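Side-chain contact in Non-atp dependent l-selective hydantoinase (Arthrobacter aurescens, PDB 1GKR), which hydrolyses the ring of 5-substituted hydantoins, aryl derivatives more readily than alkyl ones, as a zinc-dependent homotetramer whose enantioselectivity varies with the substrate: residues 296-299 against 300-303. Numbering follows the deposited sequence.
Sequences RLWE and QLEN
Trp298 and Leu301, three residues apart on helix 291-303, run alongside each other in the same direction on its buried face. With CG of Leu301 anti to the backbone N (chi1 -151°), its methyl CD1 is brought obliquely to the six-membered ring, 4.1 Å from CZ3 of Trp298. Met345 of helix 341-350 touches both side chains; the indole also makes a cation-pi contact with Arg354 and gives its NE1 proton to Leu268 O, which probably helps to hold the ring in this rotation.

Gln300 packs against the preceding turn on another flank. Its chain runs out extended beyond CG, crossing Leu297 at a slant, and CG passes close to the carbonyl of Arg296. The amide oxygen OE1 comes 3.6 Å from methyl CD1 of Leu297, a van der Waals contact, while NE2 is gripped by both Glu247 and the carbonyl of Pro243. Arg296 leads its guanidinium to the same neighbouring helix, 243-254, where NH2 forms a salt bridge with Asp244.

The backbone beneath is regular: Gln300 N and Leu301 N bond the carbonyls of Arg296 and Leu297, whereas the bond of Glu302 N to Trp298 O, 3.3 Å, is weak. Glu302, only partly exposed, bends its side chain away from the preceding turn and accepts a hydrogen bond from Ser356 N through OE1.

The solvent side is looser. Glu299 and Asn303 are exposed, and between their side chains the nearest approach is CB of Glu299 to ND2 of Asn303, 4.0 Å. Asn303 N still bonds Glu299 O.

This is i to i+3 and i to i+4 packing along an amphipathic helix, one of those surrounding the TIM-barrel core of the amidohydrolase fold, with Leu297 about 10 Å from the zinc ligand His239, side chain to side chain.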
loop_
_atom_site.group_PDB
_atom_site.type_symbol
_atom_site.label_atom_id
_atom_site.label_comp_id
_atom_site.label_asym_id
_atom_site.label_seq_id
_atom_site.Cartn_x
_atom_site.Cartn_y
_atom_site.Cartn_z
ATOM N N ARG A 296 -21.511 -2.121 -1.127
ATOM C CA ARG A 296 -20.142 -2.618 -1.048
ATOM C C ARG A 296 -20.091 -3.938 -0.295
ATOM O O ARG A 296 -19.487 -4.906 -0.750
ATOM C CB ARG A 296 -19.265 -1.609 -0.321
ATOM C CG ARG A 296 -18.857 -0.409 -1.131
ATOM C CD ARG A 296 -17.461 -0.623 -1.696
ATOM N NE ARG A 296 -16.400 -0.553 -0.685
ATOM C CZ ARG A 296 -16.236 0.463 0.166
ATOM N NH1 ARG A 296 -17.072 1.502 0.146
ATOM N NH2 ARG A 296 -15.223 0.453 1.024
ATOM N N LEU A 297 -20.719 -3.959 0.870
ATOM C CA LEU A 297 -20.757 -5.144 1.712
ATOM C C LEU A 297 -21.192 -6.370 0.926
ATOM O O LEU A 297 -20.556 -7.431 1.012
ATOM C CB LEU A 297 -21.721 -4.912 2.869
ATOM C CG LEU A 297 -21.198 -4.962 4.302
ATOM C CD1 LEU A 297 -19.863 -4.266 4.430
ATOM C CD2 LEU A 297 -22.236 -4.304 5.198
ATOM N N TRP A 298 -22.270 -6.228 0.157
ATOM C CA TRP A 298 -22.780 -7.345 -0.633
ATOM C C TRP A 298 -21.793 -7.834 -1.685
ATOM O O TRP A 298 -21.757 -9.027 -1.997
ATOM C CB TRP A 298 -24.096 -6.983 -1.297
ATOM C CG TRP A 298 -25.289 -7.209 -0.423
ATOM C CD1 TRP A 298 -26.032 -6.255 0.233
ATOM C CD2 TRP A 298 -25.931 -8.459 -0.164
ATOM N NE1 TRP A 298 -27.099 -6.837 0.870
ATOM C CE2 TRP A 298 -27.065 -8.188 0.647
ATOM C CE3 TRP A 298 -25.663 -9.785 -0.539
ATOM C CZ2 TRP A 298 -27.932 -9.195 1.088
ATOM C CZ3 TRP A 298 -26.522 -10.790 -0.102
ATOM C CH2 TRP A 298 -27.647 -10.487 0.705
ATOM N N GLU A 299 -21.003 -6.921 -2.240
ATOM C CA GLU A 299 -20.005 -7.307 -3.229
ATOM C C GLU A 299 -18.900 -8.083 -2.523
ATOM O O GLU A 299 -18.471 -9.144 -2.965
ATOM C CB GLU A 299 -19.399 -6.079 -3.885
ATOM C CG GLU A 299 -20.267 -5.423 -4.928
ATOM C CD GLU A 299 -19.636 -4.148 -5.465
ATOM O OE1 GLU A 299 -18.410 -4.165 -5.739
ATOM O OE2 GLU A 299 -20.365 -3.138 -5.617
ATOM N N GLN A 300 -18.447 -7.541 -1.405
ATOM C CA GLN A 300 -17.395 -8.180 -0.646
ATOM C C GLN A 300 -17.795 -9.588 -0.230
ATOM O O GLN A 300 -16.962 -10.496 -0.202
ATOM C CB GLN A 300 -17.070 -7.334 0.579
ATOM C CG GLN A 300 -16.709 -5.909 0.229
ATOM C CD GLN A 300 -16.302 -5.115 1.436
ATOM O OE1 GLN A 300 -17.027 -5.068 2.433
ATOM N NE2 GLN A 300 -15.144 -4.474 1.361
ATOM N N LEU A 301 -19.075 -9.770 0.077
ATOM C CA LEU A 301 -19.569 -11.070 0.505
ATOM C C LEU A 301 -19.399 -12.093 -0.608
ATOM O O LEU A 301 -18.724 -13.103 -0.439
ATOM C CB LEU A 301 -21.049 -10.975 0.883
ATOM C CG LEU A 301 -21.642 -11.922 1.931
ATOM C CD1 LEU A 301 -23.039 -12.301 1.487
ATOM C CD2 LEU A 301 -20.800 -13.154 2.112
ATOM N N GLU A 302 -20.006 -11.823 -1.757
ATOM C CA GLU A 302 -19.918 -12.746 -2.878
ATOM C C GLU A 302 -18.487 -12.907 -3.365
ATOM O O GLU A 302 -18.121 -13.960 -3.883
ATOM C CB GLU A 302 -20.813 -12.271 -4.028
ATOM C CG GLU A 302 -20.817 -13.151 -5.294
ATOM C CD GLU A 302 -21.218 -14.618 -5.063
ATOM O OE1 GLU A 302 -22.157 -14.890 -4.280
ATOM O OE2 GLU A 302 -20.597 -15.504 -5.694
ATOM N N ASN A 303 -17.671 -11.878 -3.180
ATOM C CA ASN A 303 -16.298 -11.945 -3.641
ATOM C C ASN A 303 -15.289 -12.589 -2.697
ATOM O O ASN A 303 -14.111 -12.709 -3.029
ATOM C CB ASN A 303 -15.828 -10.555 -4.052
ATOM C CG ASN A 303 -16.448 -10.110 -5.364
ATOM O OD1 ASN A 303 -16.458 -10.865 -6.331
ATOM N ND2 ASN A 303 -16.963 -8.887 -5.406
#